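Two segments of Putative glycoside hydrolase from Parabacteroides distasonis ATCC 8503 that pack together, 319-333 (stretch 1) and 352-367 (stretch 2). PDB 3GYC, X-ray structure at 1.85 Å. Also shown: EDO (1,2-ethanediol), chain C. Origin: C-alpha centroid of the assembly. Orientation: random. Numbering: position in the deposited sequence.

Stretch 1 319-333: KWDWVKDLCELGTIT
Stretch 2, residues 352-367: QFAGMWRDVEWHKRLT

When two helices run side by side too far apart for their backbones to touch, long side chains must fill the gap, and their rotamers decide how well it is filled. These segments of a putative glycoside hydrolase illustrate the principle. Stretch 1 enters through an extended Lys-319 (phi/psi -92/143°) and becomes helical by Asp-321, remaining so through Thr-333. Stretch 2 forms a short helical turn from Ala-354, after Phe-353 as N-cap, breaks at Asp-359 (-79/86°), and resumes as helix 360-367. The two longer helices run nearly parallel, 17° between their directions, with axes 10.8 Å apart at closest approach. Two pairs set the register: Trp-320 CA lies 6.2 Å from Gly-355 CA. Farther along, Glu-328 CA lies 7.1 Å from Leu-366 CA.

At the first pair, Trp-320 (chi1 -72°, chi2 89°) lays one indole face against stretch 2. Gly-355 CA sits 3.4 Å from Trp-320 NE1, and Met-356 CB 3.7 Å from Trp-320 CZ3, both as CH-pi contacts. Glycine permits this closeness: an ideal CB on Gly-355 would lie 1.9 Å from Trp-320 NE1. Met-356, a selenomethionine, folds through t, p, p, bringing its SE 3.8 Å from Lys-324 CG.

Lys-324 is the versatile member. Its m, t, p, t chain carries CE over the five-membered ring of Trp-362, 3.6 Å from the centroid and 4° off the normal, while NZ reaches Asp-359 OD2 at 2.8 Å in a salt bridge. The ammonium also lies over that ring, 4.5 Å from its centroid, a cation-pi contact. Asp-359 (chi1 -179°) divides its carboxylate: OD2 takes the lysine, and OD1 caps the following helix by accepting from Trp-362 N at 3.2 Å. Water 1 accepts from Lys-324 NZ (3.0 Å) and donates to Gly-355 O (2.6 Å), tying the ammonium to the preceding turn as well.

Trp-362 (chi1 -176°, chi2 92°) reaches across the groove, its CZ2 3.4 Å from Lys-324 O and its edge against Cys-327, with CH2 4.1 Å from Cys-327 CB. Water 2 accepts from Trp-362 NE1 at 3.0 Å and lies 2.7 Å from Glu-328 OE1. Glu-328, extended at t, t, also receives a hydrogen bond from water 3 (2.9 Å to OE1), which accepts from Arg-365 NH2 at 2.8 Å, so solvent joins these opposite charges.

Farther along, Leu-366 (m, t) places CD2 3.7 Å from both Glu-328 CG and Ile-332 CG1, and 4.2 Å from Thr-331 CB. Thr-331 (chi1 -56°) turns OG1 back to its own helix, donating to Cys-327 O at 2.8 Å.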

ATOM      1  N   LYS A 319       4.839  10.700 -20.515  1.00 12.31           N
ATOM      2  CA  LYS A 319       3.722   9.944 -21.120  1.00 12.13           C
ATOM      3  C   LYS A 319       3.344   8.779 -20.220  1.00 11.39           C
ATOM      4  O   LYS A 319       4.201   8.149 -19.601  1.00 11.28           O
ATOM      5  CB  LYS A 319       4.086   9.427 -22.528  1.00 13.93           C
ATOM      6  CG  LYS A 319       4.363  10.516 -23.567  1.00 13.68           C
ATOM      7  CD  LYS A 319       5.007   9.941 -24.833  1.00 15.35           C
ATOM      8  N   TRP A 320       2.050   8.504 -20.145  1.00 11.59           N
ATOM      9  CA  TRP A 320       1.547   7.427 -19.310  1.00 12.52           C
ATOM     10  C   TRP A 320       1.360   6.139 -20.051  1.00 12.58           C
ATOM     11  O   TRP A 320       1.193   5.105 -19.410  1.00 13.20           O
ATOM     12  CB  TRP A 320       0.194   7.808 -18.697  1.00 12.96           C
ATOM     13  CG  TRP A 320       0.287   8.840 -17.620  1.00 12.88           C
ATOM     14  CD1 TRP A 320       0.242  10.186 -17.781  1.00 14.23           C
ATOM     15  CD2 TRP A 320       0.445   8.612 -16.214  1.00 10.79           C
ATOM     16  NE1 TRP A 320       0.330  10.808 -16.564  1.00 13.71           N
ATOM     17  CE2 TRP A 320       0.490   9.866 -15.591  1.00 12.05           C
ATOM     18  CE3 TRP A 320       0.571   7.470 -15.431  1.00 11.61           C
ATOM     19  CZ2 TRP A 320       0.615  10.012 -14.202  1.00 10.35           C
ATOM     20  CZ3 TRP A 320       0.680   7.610 -14.032  1.00 11.47           C
ATOM     21  CH2 TRP A 320       0.741   8.873 -13.448  1.00  9.96           C
ATOM     22  N   ASP A 321       1.366   6.167 -21.382  1.00 13.20           N
ATOM     23  CA  ASP A 321       1.061   4.946 -22.120  1.00 15.02           C
ATOM     24  C   ASP A 321       1.902   3.713 -21.815  1.00 13.84           C
ATOM     25  O   ASP A 321       1.351   2.640 -21.526  1.00 13.74           O
ATOM     26  CB  ASP A 321       0.904   5.182 -23.638  1.00 16.39           C
ATOM     27  CG  ASP A 321       2.171   5.692 -24.343  1.00 18.56           C
ATOM     28  OD1 ASP A 321       3.265   5.876 -23.748  1.00 19.29           O
ATOM     29  OD2 ASP A 321       2.030   5.909 -25.561  1.00 19.78           O
ATOM     30  N   TRP A 322       3.222   3.858 -21.830  1.00 11.85           N
ATOM     31  CA  TRP A 322       4.098   2.725 -21.567  1.00 12.59           C
ATOM     32  C   TRP A 322       4.057   2.255 -20.110  1.00 13.03           C
ATOM     33  O   TRP A 322       4.284   1.054 -19.816  1.00 11.28           O
ATOM     34  CB  TRP A 322       5.529   3.014 -22.028  1.00 13.47           C
ATOM     35  CG  TRP A 322       6.189   4.131 -21.314  1.00 13.57           C
ATOM     36  CD1 TRP A 322       6.062   5.482 -21.572  1.00 14.72           C
ATOM     37  CD2 TRP A 322       7.123   4.016 -20.239  1.00 14.94           C
ATOM     38  NE1 TRP A 322       6.842   6.201 -20.694  1.00 13.60           N
ATOM     39  CE2 TRP A 322       7.506   5.331 -19.871  1.00 14.66           C
ATOM     40  CE3 TRP A 322       7.672   2.932 -19.539  1.00 15.58           C
ATOM     41  CZ2 TRP A 322       8.406   5.575 -18.847  1.00 14.63           C
ATOM     42  CZ3 TRP A 322       8.545   3.182 -18.516  1.00 15.88           C
ATOM     43  CH2 TRP A 322       8.902   4.491 -18.174  1.00 15.59           C
ATOM     44  N   VAL A 323       3.741   3.186 -19.198  1.00 12.14           N
ATOM     45  CA  VAL A 323       3.598   2.864 -17.800  1.00 12.82           C
ATOM     46  C   VAL A 323       2.309   2.037 -17.603  1.00 12.87           C
ATOM     47  O   VAL A 323       2.318   1.011 -16.881  1.00 13.31           O
ATOM     48  CB  VAL A 323       3.557   4.160 -16.930  1.00 13.11           C
ATOM     49  CG1 VAL A 323       3.293   3.812 -15.516  1.00 12.40           C
ATOM     50  CG2 VAL A 323       4.914   4.922 -17.095  1.00 10.82           C
ATOM     51  N   LYS A 324       1.232   2.427 -18.295  1.00 12.82           N
ATOM     52  CA  LYS A 324      -0.039   1.682 -18.245  1.00 12.76           C
ATOM     53  C   LYS A 324       0.150   0.268 -18.822  1.00 14.19           C
ATOM     54  O   LYS A 324      -0.447  -0.695 -18.356  1.00 13.23           O
ATOM     55  CB  LYS A 324      -1.164   2.451 -18.956  1.00 13.68           C
ATOM     56  CG  LYS A 324      -1.671   3.692 -18.226  1.00 15.17           C
ATOM     57  CD  LYS A 324      -2.577   4.627 -19.037  1.00 15.36           C
ATOM     58  CE  LYS A 324      -3.819   3.925 -19.568  1.00 16.62           C
ATOM     59  NZ  LYS A 324      -4.698   4.805 -20.412  1.00 16.33           N
ATOM     60  N   ASP A 325       0.958   0.153 -19.877  1.00 14.21           N
ATOM     61  CA  ASP A 325       1.258  -1.142 -20.452  1.00 14.81           C
ATOM     62  C   ASP A 325       1.864  -2.088 -19.411  1.00 13.16           C
ATOM     63  O   ASP A 325       1.483  -3.261 -19.330  1.00 10.01           O
ATOM     64  CB  ASP A 325       2.218  -0.988 -21.638  1.00 16.10           C
ATOM     65  CG  ASP A 325       1.534  -0.456 -22.914  1.00 18.21           C
ATOM     66  OD1 ASP A 325       0.292  -0.409 -22.963  1.00 19.97           O
ATOM     67  OD2 ASP A 325       2.245  -0.126 -23.895  1.00 17.63           O
ATOM     68  N   LEU A 326       2.838  -1.590 -18.653  1.00 11.91           N
ATOM     69  CA  LEU A 326       3.498  -2.379 -17.617  1.00 11.97           C
ATOM     70  C   LEU A 326       2.514  -2.681 -16.483  1.00 13.26           C
ATOM     71  O   LEU A 326       2.554  -3.783 -15.902  1.00 13.88           O
ATOM     72  CB  LEU A 326       4.765  -1.676 -17.080  1.00 12.91           C
ATOM     73  CG  LEU A 326       6.027  -1.673 -17.965  1.00 13.39           C
ATOM     74  CD1 LEU A 326       7.045  -0.610 -17.518  1.00 15.23           C
ATOM     75  CD2 LEU A 326       6.633  -3.095 -17.984  1.00 13.94           C
ATOM     76  N   CYS A 327       1.634  -1.724 -16.177  1.00 12.42           N
ATOM     77  CA  CYS A 327       0.638  -1.955 -15.118  1.00 13.32           C
ATOM     78  C   CYS A 327      -0.386  -2.993 -15.524  1.00 12.82           C
ATOM     79  O   CYS A 327      -0.742  -3.843 -14.732  1.00 10.72           O
ATOM     80  CB  CYS A 327      -0.034  -0.666 -14.737  1.00 14.30           C
ATOM     81  SG  CYS A 327       1.174   0.321 -13.754  1.00 19.62           S
ATOM     82  N   GLU A 328      -0.817  -2.948 -16.777  1.00 13.46           N
ATOM     83  CA  GLU A 328      -1.783  -3.896 -17.280  1.00 15.88           C
ATOM     84  C   GLU A 328      -1.168  -5.305 -17.211  1.00 15.49           C
ATOM     85  O   GLU A 328      -1.808  -6.259 -16.722  1.00 14.32           O
ATOM     86  CB  GLU A 328      -2.163  -3.524 -18.720  1.00 18.52           C
ATOM     87  CG  GLU A 328      -3.183  -4.438 -19.369  1.00 22.41           C
ATOM     88  CD  GLU A 328      -3.544  -4.021 -20.772  1.00 25.04           C
ATOM     89  OE1 GLU A 328      -3.436  -2.825 -21.108  1.00 29.02           O
ATOM     90  OE2 GLU A 328      -3.955  -4.903 -21.557  1.00 29.01           O
ATOM     91  N   LEU A 329       0.070  -5.428 -17.690  1.00 12.21           N
ATOM     92  CA  LEU A 329       0.750  -6.715 -17.685  1.00 12.78           C
ATOM     93  C   LEU A 329       0.872  -7.265 -16.265  1.00 11.95           C
ATOM     94  O   LEU A 329       0.527  -8.429 -16.002  1.00 10.55           O
ATOM     95  CB  LEU A 329       2.126  -6.611 -18.339  1.00 11.50           C
ATOM     96  CG  LEU A 329       2.970  -7.875 -18.296  1.00 12.28           C
ATOM     97  CD1 LEU A 329       2.303  -8.984 -19.100  1.00 11.81           C
ATOM     98  CD2 LEU A 329       4.378  -7.615 -18.827  1.00 12.90           C
ATOM     99  N   GLY A 330       1.342  -6.415 -15.352  1.00 11.97           N
ATOM    100  CA  GLY A 330       1.502  -6.786 -13.952  1.00 10.75           C
ATOM    101  C   GLY A 330       0.198  -7.284 -13.366  1.00 11.78           C
ATOM    102  O   GLY A 330       0.155  -8.367 -12.749  1.00 11.93           O
ATOM    103  N   THR A 331      -0.869  -6.508 -13.582  1.00 11.51           N
ATOM    104  CA  THR A 331      -2.187  -6.828 -13.037  1.00 10.85           C
ATOM    105  C   THR A 331      -2.701  -8.190 -13.492  1.00 11.53           C
ATOM    106  O   THR A 331      -3.040  -9.025 -12.661  1.00 10.49           O
ATOM    107  CB  THR A 331      -3.231  -5.770 -13.416  1.00 11.06           C
ATOM    108  OG1 THR A 331      -2.794  -4.481 -12.976  1.00  9.39           O
ATOM    109  CG2 THR A 331      -4.557  -6.091 -12.772  1.00  9.96           C
ATOM    110  N   ILE A 332      -2.732  -8.385 -14.816  1.00 11.64           N
ATOM    111  CA  ILE A 332      -3.207  -9.623 -15.429  1.00 13.09           C
ATOM    112  C   ILE A 332      -2.360 -10.831 -15.005  1.00 11.49           C
ATOM    113  O   ILE A 332      -2.901 -11.912 -14.767  1.00 12.13           O
ATOM    114  CB  ILE A 332      -3.285  -9.467 -16.989  1.00 14.07           C
ATOM    115  CG1 ILE A 332      -4.428  -8.488 -17.355  1.00 14.03           C
ATOM    116  CG2 ILE A 332      -3.520 -10.798 -17.653  1.00 14.44           C
ATOM    117  CD1 ILE A 332      -4.417  -8.070 -18.847  1.00 14.75           C
ATOM    118  N   THR A 333      -1.048 -10.647 -14.888  1.00 11.66           N
ATOM    119  CA  THR A 333      -0.126 -11.719 -14.465  1.00 11.54           C
ATOM    120  C   THR A 333      -0.395 -12.146 -13.021  1.00 11.46           C
ATOM    121  O   THR A 333      -0.521 -13.359 -12.714  1.00 10.97           O
ATOM    122  CB  THR A 333       1.378 -11.282 -14.599  1.00 11.82           C
ATOM    123  OG1 THR A 333       1.651 -10.840 -15.937  1.00 13.06           O
ATOM    124  CG2 THR A 333       2.328 -12.428 -14.243  1.00 11.01           C
ATOM    125  N   GLN A 352      -5.557  12.629  -8.438  1.00 11.93           N
ATOM    126  CA  GLN A 352      -4.480  13.569  -8.721  1.00 12.83           C
ATOM    127  C   GLN A 352      -3.512  13.122  -9.837  1.00 12.88           C
ATOM    128  O   GLN A 352      -2.600  13.854 -10.173  1.00 14.23           O
ATOM    129  CB  GLN A 352      -3.674  13.910  -7.451  1.00 11.60           C
ATOM    130  CG  GLN A 352      -2.647  12.858  -6.926  1.00 11.42           C
ATOM    131  CD  GLN A 352      -3.195  11.731  -6.084  1.00 12.64           C
ATOM    132  OE1 GLN A 352      -4.261  11.118  -6.370  1.00 12.95           O
ATOM    133  NE2 GLN A 352      -2.458  11.430  -5.007  1.00 11.87           N
ATOM    134  N   PHE A 353      -3.671  11.905 -10.360  1.00 11.52           N
ATOM    135  CA  PHE A 353      -2.841  11.396 -11.461  1.00 11.61           C
ATOM    136  C   PHE A 353      -3.801  11.328 -12.638  1.00 12.30           C
ATOM    137  O   PHE A 353      -4.303  10.266 -12.989  1.00 12.40           O
ATOM    138  CB  PHE A 353      -2.217  10.040 -11.110  1.00 10.54           C
ATOM    139  CG  PHE A 353      -1.344  10.083  -9.908  1.00 10.04           C
ATOM    140  CD1 PHE A 353      -0.080  10.671  -9.984  1.00 12.09           C
ATOM    141  CD2 PHE A 353      -1.774   9.550  -8.676  1.00 10.15           C
ATOM    142  CE1 PHE A 353       0.743  10.721  -8.878  1.00 11.04           C
ATOM    143  CE2 PHE A 353      -0.964   9.607  -7.557  1.00 10.24           C
ATOM    144  CZ  PHE A 353       0.299  10.195  -7.658  1.00 10.49           C
ATOM    145  N   ALA A 354      -4.096  12.508 -13.203  1.00 11.70           N
ATOM    146  CA  ALA A 354      -5.071  12.639 -14.265  1.00 12.03           C
ATOM    147  C   ALA A 354      -4.785  11.687 -15.428  1.00 13.29           C
ATOM    148  O   ALA A 354      -5.715  11.070 -15.998  1.00 13.44           O
ATOM    149  CB  ALA A 354      -5.145  14.111 -14.758  1.00 12.38           C
ATOM    150  N   GLY A 355      -3.498  11.519 -15.724  1.00 12.09           N
ATOM    151  CA  GLY A 355      -3.048  10.677 -16.821  1.00 12.12           C
ATOM    152  C   GLY A 355      -3.364   9.199 -16.655  1.00 12.37           C
ATOM    153  O   GLY A 355      -3.489   8.471 -17.650  1.00  9.25           O
HETATM  154  N   MSE A 356      -3.396   8.755 -15.399  1.00 12.05           N
HETATM  155  CA  MSE A 356      -3.754   7.401 -15.049  1.00 11.12           C
HETATM  156  C   MSE A 356      -5.260   7.236 -14.752  1.00 13.49           C
HETATM  157  O   MSE A 356      -5.875   6.222 -15.125  1.00 11.62           O
HETATM  158  CB  MSE A 356      -2.934   6.927 -13.869  1.00 10.09           C
HETATM  159  CG  MSE A 356      -3.284   5.503 -13.442  1.00 12.14           C
HETATM  160 SE   MSE A 356      -2.930   4.146 -14.714  0.75  8.36          SE
HETATM  161  CE  MSE A 356      -0.970   4.142 -14.468  1.00  9.34           C
ATOM    162  N   TRP A 357      -5.851   8.222 -14.088  1.00 13.43           N
ATOM    163  CA  TRP A 357      -7.243   8.122 -13.691  1.00 14.81           C
ATOM    164  C   TRP A 357      -8.244   8.244 -14.821  1.00 15.00           C
ATOM    165  O   TRP A 357      -9.343   7.714 -14.728  1.00 13.88           O
ATOM    166  CB  TRP A 357      -7.519   9.239 -12.691  1.00 13.53           C
ATOM    167  CG  TRP A 357      -8.786   9.205 -11.846  1.00 13.93           C
ATOM    168  CD1 TRP A 357      -9.770  10.158 -11.813  1.00 14.48           C
ATOM    169  CD2 TRP A 357      -9.135   8.253 -10.830  1.00 12.95           C
ATOM    170  NE1 TRP A 357     -10.717   9.834 -10.849  1.00 14.07           N
ATOM    171  CE2 TRP A 357     -10.351   8.676 -10.244  1.00 12.50           C
ATOM    172  CE3 TRP A 357      -8.578   7.064 -10.403  1.00 13.20           C
ATOM    173  CZ2 TRP A 357     -10.988   7.957  -9.243  1.00 13.12           C
ATOM    174  CZ3 TRP A 357      -9.204   6.348  -9.420  1.00 12.80           C
ATOM    175  CH2 TRP A 357     -10.411   6.802  -8.839  1.00 12.64           C
ATOM    176  N   ARG A 358      -7.874   8.947 -15.887  1.00 16.92           N
ATOM    177  CA  ARG A 358      -8.848   9.308 -16.890  1.00 20.14           C
ATOM    178  C   ARG A 358      -9.449   8.232 -17.797  1.00 20.53           C
ATOM    179  O   ARG A 358     -10.644   8.322 -18.103  1.00 22.99           O
ATOM    180  CB  ARG A 358      -8.325  10.443 -17.764  1.00 22.47           C
ATOM    181  CG  ARG A 358      -7.142  10.079 -18.637  1.00 24.94           C
ATOM    182  CD  ARG A 358      -6.635  11.311 -19.476  1.00 26.31           C
ATOM    183  NE  ARG A 358      -6.831  12.622 -18.801  1.00 28.20           N
ATOM    184  CZ  ARG A 358      -6.415  13.800 -19.294  1.00 27.78           C
ATOM    185  NH1 ARG A 358      -5.714  13.847 -20.410  1.00 26.97           N
ATOM    186  NH2 ARG A 358      -6.687  14.923 -18.636  1.00 28.29           N
ATOM    187  N   ASP A 359      -8.677   7.235 -18.214  1.00 19.45           N
ATOM    188  CA  ASP A 359      -9.167   6.208 -19.205  1.00 20.31           C
ATOM    189  C   ASP A 359     -10.063   5.174 -18.465  1.00 19.04           C
ATOM    190  O   ASP A 359      -9.573   4.145 -18.029  1.00 19.60           O
ATOM    191  CB  ASP A 359      -7.915   5.590 -19.877  1.00 19.21           C
ATOM    192  CG  ASP A 359      -8.209   4.547 -20.932  1.00 20.76           C
ATOM    193  OD1 ASP A 359      -9.383   4.149 -21.148  1.00 21.12           O
ATOM    194  OD2 ASP A 359      -7.202   4.100 -21.553  1.00 18.74           O
ATOM    195  N   VAL A 360     -11.355   5.481 -18.319  1.00 16.42           N
ATOM    196  CA  VAL A 360     -12.280   4.662 -17.537  1.00 13.63           C
ATOM    197  C   VAL A 360     -12.371   3.210 -18.031  1.00 14.31           C
ATOM    198  O   VAL A 360     -12.386   2.304 -17.213  1.00 12.41           O
ATOM    199  CB  VAL A 360     -13.691   5.292 -17.441  1.00 14.29           C
ATOM    200  CG1 VAL A 360     -14.638   4.343 -16.781  1.00 14.37           C
ATOM    201  CG2 VAL A 360     -13.673   6.615 -16.666  1.00 13.01           C
ATOM    202  N   GLU A 361     -12.365   2.993 -19.353  1.00 12.93           N
ATOM    203  CA  GLU A 361     -12.452   1.641 -19.923  1.00 15.20           C
ATOM    204  C   GLU A 361     -11.229   0.789 -19.635  1.00 13.39           C
ATOM    205  O   GLU A 361     -11.375  -0.402 -19.420  1.00 12.20           O
ATOM    206  CB  GLU A 361     -12.776   1.665 -21.436  1.00 17.26           C
ATOM    207  CG  GLU A 361     -14.112   2.310 -21.784  1.00 19.59           C
ATOM    208  CD  GLU A 361     -15.275   1.776 -20.948  1.00 22.74           C
ATOM    209  OE1 GLU A 361     -15.482   0.533 -20.901  1.00 23.31           O
ATOM    210  OE2 GLU A 361     -15.975   2.619 -20.310  1.00 26.90           O
ATOM    211  N   TRP A 362     -10.036   1.389 -19.606  1.00 12.80           N
ATOM    212  CA  TRP A 362      -8.805   0.680 -19.237  1.00 11.72           C
ATOM    213  C   TRP A 362      -8.920   0.123 -17.820  1.00 11.03           C
ATOM    214  O   TRP A 362      -8.545  -1.039 -17.544  1.00  9.49           O
ATOM    215  CB  TRP A 362      -7.632   1.619 -19.277  1.00 12.10           C
ATOM    216  CG  TRP A 362      -6.292   1.027 -19.008  1.00 12.40           C
ATOM    217  CD1 TRP A 362      -5.407   0.536 -19.937  1.00 12.73           C
ATOM    218  CD2 TRP A 362      -5.618   0.959 -17.742  1.00 12.21           C
ATOM    219  NE1 TRP A 362      -4.238   0.162 -19.328  1.00 12.65           N
ATOM    220  CE2 TRP A 362      -4.338   0.421 -17.978  1.00 12.12           C
ATOM    221  CE3 TRP A 362      -5.964   1.305 -16.453  1.00 11.58           C
ATOM    222  CZ2 TRP A 362      -3.427   0.190 -16.959  1.00 11.66           C
ATOM    223  CZ3 TRP A 362      -5.054   1.061 -15.428  1.00 11.37           C
ATOM    224  CH2 TRP A 362      -3.800   0.518 -15.692  1.00 11.24           C
ATOM    225  N   HIS A 363      -9.470   0.939 -16.928  1.00 11.10           N
ATOM    226  CA  HIS A 363      -9.693   0.469 -15.552  1.00 12.57           C
ATOM    227  C   HIS A 363     -10.734  -0.620 -15.492  1.00 10.64           C
ATOM    228  O   HIS A 363     -10.497  -1.627 -14.867  1.00 11.16           O
ATOM    229  CB  HIS A 363     -10.086   1.594 -14.618  1.00 12.74           C
ATOM    230  CG  HIS A 363      -8.994   2.585 -14.391  1.00 11.33           C
ATOM    231  ND1 HIS A 363      -7.970   2.360 -13.492  1.00 11.15           N
ATOM    232  CD2 HIS A 363      -8.761   3.801 -14.946  1.00 11.53           C
ATOM    233  CE1 HIS A 363      -7.156   3.406 -13.502  1.00 12.57           C
ATOM    234  NE2 HIS A 363      -7.618   4.298 -14.364  1.00 11.77           N
ATOM    235  N   LYS A 364     -11.891  -0.391 -16.113  1.00 11.71           N
ATOM    236  CA  LYS A 364     -12.983  -1.362 -16.113  1.00 12.43           C
ATOM    237  C   LYS A 364     -12.570  -2.736 -16.644  1.00 11.99           C
ATOM    238  O   LYS A 364     -12.978  -3.746 -16.065  1.00 11.31           O
ATOM    239  CB  LYS A 364     -14.222  -0.826 -16.835  1.00 13.80           C
ATOM    240  CG  LYS A 364     -14.997   0.216 -16.043  1.00 15.00           C
ATOM    241  CD  LYS A 364     -16.109   0.895 -16.865  1.00 15.57           C
ATOM    242  CE  LYS A 364     -17.203  -0.070 -17.354  1.00 18.84           C
ATOM    243  N   ARG A 365     -11.773  -2.782 -17.721  1.00 12.91           N
ATOM    244  CA  ARG A 365     -11.283  -4.078 -18.237  1.00 13.26           C
ATOM    245  C   ARG A 365     -10.424  -4.826 -17.174  1.00 13.22           C
ATOM    246  O   ARG A 365     -10.596  -6.016 -16.957  1.00 12.59           O
ATOM    247  CB  ARG A 365     -10.453  -3.903 -19.493  1.00 15.40           C
ATOM    248  CG  ARG A 365     -11.226  -3.493 -20.710  1.00 17.27           C
ATOM    249  CD  ARG A 365     -10.375  -3.592 -22.008  1.00 17.71           C
ATOM    250  NE  ARG A 365      -9.243  -2.657 -22.067  1.00 18.94           N
ATOM    251  CZ  ARG A 365      -9.329  -1.381 -22.462  1.00 20.64           C
ATOM    252  NH1 ARG A 365     -10.502  -0.842 -22.784  1.00 22.21           N
ATOM    253  NH2 ARG A 365      -8.252  -0.612 -22.497  1.00 19.97           N
ATOM    254  N   LEU A 366      -9.522  -4.108 -16.512  1.00 11.56           N
ATOM    255  CA  LEU A 366      -8.632  -4.716 -15.516  1.00 11.37           C
ATOM    256  C   LEU A 366      -9.320  -5.084 -14.222  1.00 11.04           C
ATOM    257  O   LEU A 366      -9.051  -6.159 -13.654  1.00  9.23           O
ATOM    258  CB  LEU A 366      -7.418  -3.821 -15.230  1.00 10.86           C
ATOM    259  CG  LEU A 366      -6.381  -3.680 -16.341  1.00 12.00           C
ATOM    260  CD1 LEU A 366      -5.292  -2.627 -15.990  1.00 12.54           C
ATOM    261  CD2 LEU A 366      -5.740  -5.059 -16.703  1.00 12.71           C
ATOM    262  N   THR A 367     -10.198  -4.199 -13.731  1.00 11.27           N
ATOM    263  CA  THR A 367     -10.932  -4.526 -12.508  1.00 10.40           C
ATOM    264  C   THR A 367     -11.881  -5.685 -12.767  1.00 10.60           C
ATOM    265  O   THR A 367     -12.084  -6.510 -11.865  1.00  9.85           O
ATOM    266  CB  THR A 367     -11.626  -3.331 -11.863  1.00  9.11           C
ATOM    267  OG1 THR A 367     -12.575  -2.774 -12.771  1.00  7.75           O
ATOM    268  CG2 THR A 367     -10.566  -2.294 -11.460  1.00  6.21           C
TER
HETATM  269  C1  EDO C   1      -2.395  16.544 -12.199  1.00 35.97           C
HETATM  270  O1  EDO C   1      -2.165  17.568 -13.234  1.00 32.88           O
HETATM  271  C2  EDO C   1      -2.705  17.060 -10.797  1.00 37.93           C
HETATM  272  O2  EDO C   1      -1.628  16.875  -9.852  1.00 38.90           O
HETATM  273  O   HOH W   1      -5.355   6.820 -18.241  1.00 23.97           O
HETATM  274  O   HOH W   2      -2.270  -0.436 -21.488  1.00 15.60           O
HETATM  275  O   HOH W   3      -5.954  -2.112 -22.315  1.00 34.86           O
HETATM  276  O   HOH W   4      -7.083  -4.737 -20.971  1.00 36.85           O